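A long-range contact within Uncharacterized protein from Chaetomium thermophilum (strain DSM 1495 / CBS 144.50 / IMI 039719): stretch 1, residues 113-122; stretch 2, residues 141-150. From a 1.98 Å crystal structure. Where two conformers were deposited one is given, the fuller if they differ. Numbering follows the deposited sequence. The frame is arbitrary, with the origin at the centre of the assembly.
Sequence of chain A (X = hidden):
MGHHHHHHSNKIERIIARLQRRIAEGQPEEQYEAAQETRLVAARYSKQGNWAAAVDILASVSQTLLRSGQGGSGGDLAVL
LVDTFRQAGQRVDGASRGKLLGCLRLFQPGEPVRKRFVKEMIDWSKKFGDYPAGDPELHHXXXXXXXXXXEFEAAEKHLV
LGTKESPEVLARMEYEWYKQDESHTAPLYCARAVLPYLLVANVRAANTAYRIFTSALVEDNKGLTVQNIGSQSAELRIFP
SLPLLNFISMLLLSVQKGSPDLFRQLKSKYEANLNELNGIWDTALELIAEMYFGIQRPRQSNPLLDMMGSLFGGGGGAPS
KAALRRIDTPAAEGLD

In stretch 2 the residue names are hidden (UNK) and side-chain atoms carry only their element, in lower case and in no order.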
# COMPACT_ATOMS: atom_id res chain seq x y z
N VAL A 113 -17.45 -4.25 -10.09
CA VAL A 113 -17.79 -2.99 -9.46
C VAL A 113 -16.93 -2.75 -8.20
O VAL A 113 -16.79 -1.60 -7.79
CB VAL A 113 -19.30 -2.85 -9.18
CG1 VAL A 113 -19.59 -1.50 -8.46
CG2 VAL A 113 -20.07 -2.87 -10.52
N ARG A 114 -16.35 -3.80 -7.60
CA ARG A 114 -15.48 -3.59 -6.41
C ARG A 114 -14.27 -2.68 -6.69
O ARG A 114 -13.85 -1.90 -5.83
CB ARG A 114 -15.03 -4.91 -5.75
CG ARG A 114 -14.46 -4.65 -4.37
CD ARG A 114 -13.90 -5.89 -3.69
NE ARG A 114 -12.64 -6.27 -4.31
CZ ARG A 114 -11.83 -7.19 -3.83
NH1 ARG A 114 -12.14 -7.84 -2.71
NH2 ARG A 114 -10.69 -7.46 -4.47
N LYS A 115 -13.72 -2.79 -7.90
CA LYS A 115 -12.59 -1.95 -8.35
C LYS A 115 -12.96 -0.46 -8.32
O LYS A 115 -12.19 0.37 -7.82
CB LYS A 115 -12.17 -2.31 -9.78
CG LYS A 115 -11.67 -3.74 -9.99
CD LYS A 115 -11.38 -4.00 -11.49
CE LYS A 115 -10.52 -5.25 -11.72
NZ LYS A 115 -11.02 -6.43 -10.96
N ARG A 116 -14.11 -0.14 -8.89
CA ARG A 116 -14.63 1.23 -8.87
C ARG A 116 -14.91 1.67 -7.42
O ARG A 116 -14.55 2.77 -7.04
CB ARG A 116 -15.91 1.35 -9.71
CG ARG A 116 -16.46 2.78 -9.91
CD ARG A 116 -17.79 2.74 -10.66
NE ARG A 116 -18.45 4.04 -10.81
CZ ARG A 116 -17.86 5.21 -10.60
NH1 ARG A 116 -16.59 5.24 -10.23
NH2 ARG A 116 -18.54 6.34 -10.76
N PHE A 117 -15.53 0.81 -6.63
CA PHE A 117 -15.84 1.15 -5.24
C PHE A 117 -14.54 1.50 -4.48
O PHE A 117 -14.49 2.52 -3.78
CB PHE A 117 -16.58 0.03 -4.52
CG PHE A 117 -16.83 0.30 -3.08
CD1 PHE A 117 -17.74 1.29 -2.68
CD2 PHE A 117 -16.11 -0.40 -2.09
CE1 PHE A 117 -17.97 1.55 -1.30
CE2 PHE A 117 -16.34 -0.13 -0.72
CZ PHE A 117 -17.28 0.85 -0.33
N VAL A 118 -13.51 0.68 -4.64
CA VAL A 118 -12.25 0.89 -3.92
C VAL A 118 -11.62 2.20 -4.34
O VAL A 118 -11.19 2.99 -3.49
CB VAL A 118 -11.25 -0.31 -4.07
CG1 VAL A 118 -9.79 0.11 -3.68
CG2 VAL A 118 -11.74 -1.52 -3.20
N LYS A 119 -11.57 2.44 -5.65
CA LYS A 119 -11.08 3.71 -6.17
C LYS A 119 -11.84 4.92 -5.59
O LYS A 119 -11.21 5.89 -5.14
CB LYS A 119 -11.17 3.70 -7.69
CG LYS A 119 -10.31 4.72 -8.38
CD LYS A 119 -11.05 6.03 -8.66
CE LYS A 119 -10.21 6.93 -9.59
NZ LYS A 119 -10.23 8.36 -9.13
N GLU A 120 -13.17 4.86 -5.61
CA GLU A 120 -13.97 6.00 -5.14
C GLU A 120 -13.77 6.25 -3.65
O GLU A 120 -13.60 7.40 -3.24
CB GLU A 120 -15.47 5.81 -5.46
CG GLU A 120 -15.77 5.78 -6.99
CD GLU A 120 -15.47 7.10 -7.72
OE1 GLU A 120 -15.43 8.19 -7.10
OE2 GLU A 120 -15.27 7.05 -8.94
N MET A 121 -13.82 5.17 -2.87
CA MET A 121 -13.73 5.22 -1.41
C MET A 121 -12.37 5.84 -0.98
O MET A 121 -12.31 6.74 -0.13
CB MET A 121 -13.90 3.77 -0.89
CG MET A 121 -13.62 3.53 0.58
SD MET A 121 -13.53 1.75 1.00
CE MET A 121 -11.88 1.26 0.47
N ILE A 122 -11.28 5.36 -1.60
CA ILE A 122 -9.95 5.89 -1.30
C ILE A 122 -9.86 7.38 -1.68
O ILE A 122 -9.30 8.17 -0.91
CB ILE A 122 -8.83 5.10 -2.01
CG1 ILE A 122 -8.72 3.66 -1.45
CG2 ILE A 122 -7.43 5.86 -1.94
CD1 ILE A 122 -8.27 3.56 -0.02
N UNK A 141 -6.91 -2.35 5.22
CA UNK A 141 -7.91 -3.36 4.91
C UNK A 141 -7.92 -3.78 3.42
O UNK A 141 -7.94 -4.97 3.14
c UNK A 141 -9.30 -2.95 5.43
c UNK A 141 -9.23 -2.75 6.98
c UNK A 141 -10.33 -4.05 5.04
N UNK A 142 -7.87 -2.83 2.50
CA UNK A 142 -7.83 -3.16 1.07
C UNK A 142 -6.56 -3.99 0.81
O UNK A 142 -6.58 -5.00 0.12
c UNK A 142 -7.82 -1.86 0.20
c UNK A 142 -7.47 -2.17 -1.27
c UNK A 142 -9.18 -1.14 0.31
N UNK A 143 -5.45 -3.55 1.42
CA UNK A 143 -4.19 -4.25 1.26
C UNK A 143 -4.27 -5.68 1.77
O UNK A 143 -3.79 -6.60 1.09
N UNK A 144 -4.90 -5.89 2.93
CA UNK A 144 -5.04 -7.26 3.46
C UNK A 144 -5.96 -8.15 2.60
O UNK A 144 -5.70 -9.35 2.42
o UNK A 144 -6.88 -6.92 5.01
c UNK A 144 -5.50 -7.34 4.92
c UNK A 144 -4.62 -6.43 5.78
N UNK A 145 -7.01 -7.55 2.05
CA UNK A 145 -7.87 -8.26 1.13
C UNK A 145 -7.10 -8.71 -0.11
O UNK A 145 -7.23 -9.86 -0.54
c UNK A 145 -10.49 -8.33 2.75
c UNK A 145 -9.08 -7.39 0.75
c UNK A 145 -10.46 -7.61 1.38
c UNK A 145 -11.25 -6.30 1.41
N UNK A 146 -6.32 -7.81 -0.70
CA UNK A 146 -5.48 -8.17 -1.85
C UNK A 146 -4.49 -9.31 -1.54
O UNK A 146 -4.34 -10.23 -2.35
c UNK A 146 -5.18 -4.67 -3.46
c UNK A 146 -7.78 -5.32 -4.23
c UNK A 146 -6.95 -6.28 -3.57
c UNK A 146 -4.75 -6.96 -2.47
o UNK A 146 -8.06 -3.10 -5.11
c UNK A 146 -6.00 -3.72 -4.10
c UNK A 146 -7.28 -4.06 -4.48
c UNK A 146 -5.65 -5.95 -3.17
N UNK A 147 -3.82 -9.24 -0.38
CA UNK A 147 -3.03 -10.38 0.11
C UNK A 147 -3.80 -11.71 0.15
O UNK A 147 -3.31 -12.71 -0.40
c UNK A 147 -2.38 -10.11 1.49
c UNK A 147 -1.68 -11.42 2.04
c UNK A 147 -1.40 -8.94 1.40
N UNK A 148 -4.97 -11.74 0.78
CA UNK A 148 -5.81 -12.97 0.84
C UNK A 148 -6.15 -13.54 -0.54
O UNK A 148 -6.26 -14.75 -0.71
o UNK A 148 -9.35 -11.86 2.96
c UNK A 148 -7.00 -12.39 3.03
c UNK A 148 -8.29 -11.88 3.66
c UNK A 148 -7.14 -12.70 1.56
o UNK A 148 -8.24 -11.53 4.85
N UNK A 149 -6.33 -12.66 -1.51
CA UNK A 149 -6.70 -13.04 -2.86
C UNK A 149 -5.48 -13.30 -3.75
O UNK A 149 -5.64 -13.51 -4.95
c UNK A 149 -7.53 -11.92 -3.49
c UNK A 149 -9.41 -10.31 -2.95
c UNK A 149 -8.87 -11.73 -2.83
o UNK A 149 -9.04 -9.59 -3.91
o UNK A 149 -10.24 -9.92 -2.10
N UNK A 150 -4.28 -13.24 -3.18
CA UNK A 150 -3.04 -13.45 -3.96
C UNK A 150 -2.70 -12.34 -4.95
O UNK A 150 -1.94 -12.55 -5.88
O HOH W 1 -10.93 -4.61 -6.15

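Stretch 1 is one run of helix, and stretch 2 is helical through position 148; the two helices run nearly antiparallel, at 154°, with their axes 12.5 Å apart at closest approach. Position 141 carries three side-chain carbons, one bearing the other two, a fork directly at CB. No oxygen is present, so the residue is valine; Val141 stays out of reach of stretch 1.

Position 142 has the same three carbons branched at CB, but here the CA-to-CB bond points toward stretch 1. One branch lies 4.0 Å from Val118 CG1 and the other 3.6 Å from Met121 CE, an apolar setting that agrees with the all-carbon fork. This is Val142; its CG2 makes the contact with Met121 CE, while both methyls lie near Val118, CG1 4.0 Å and CG2 4.2 Å from Val118 CG1. Its CA is 7.8 Å from Val118 CA, the closest CA-CA pair across the two stretches.

Position 143 has no side-chain atoms at all and is Gly143. Nothing of stretch 1 lies near the place a CB would occupy.

At position 144, CB carries one oxygen and one carbon, the pattern of threonine. Thr144 makes no contact with stretch 1; its OG1 turns back along its own helix and donates to Val141 O at 2.9 Å.

Position 145 has four carbons forked at the second, and the branching carbon lies 4.4 Å from Arg114 NH1. The fork identifies leucine. The CA-to-CB bond of Leu145 points toward stretch 1, while its chi1 of -102° and chi2 of 23° both lie between the usual wells.

Position 146 holds a CB, a six-carbon ring and one oxygen on the ring. The oxygen is 3.9 Å from Val118 CG1, and a ring carbon is 3.6 Å from Arg114 NH2, which lies at the ring edge. The residue is tyrosine. The CA-to-CB bond of Tyr146 points sideways, yet the end of the side chain comes nearer.

Position 147 repeats the three-carbon fork at CB and is Val147, out of reach of stretch 1.

Position 148 has three carbons, the third bearing two oxygens. That short chain ending in a carboxylate is Glu148, and it too makes no contact.

Position 149 has the same atoms, but its two oxygens meet the guanidinium of Arg114. It is Glu149: OE1 accepts from Arg114 NH2 at 2.8 Å and OE2 from Arg114 NH1 at 2.9 Å, a two-pronged salt bridge.

Position 150 lacks a side chain and is Gly150. Its positive phi of 70°, a value that favours glycine, closes the helix in a Schellman motif, with Gly150 N donating to Val147 O at 3.0 Å.

The contact thus joins a small apolar patch to a charged clasp. Val142 packs on Val118 and Met121, while Arg114 extends past Leu145 and Tyr146 to reach Glu149 just beyond the helix. Water 1 accepts from Arg114 NE at 3.0 Å and makes a weak hydrogen bond with Tyr146 OH at 3.4 Å, linking the arginine to the tyrosine hydroxyl.

Stretch 2 (141-150) VVGTLYVEEG
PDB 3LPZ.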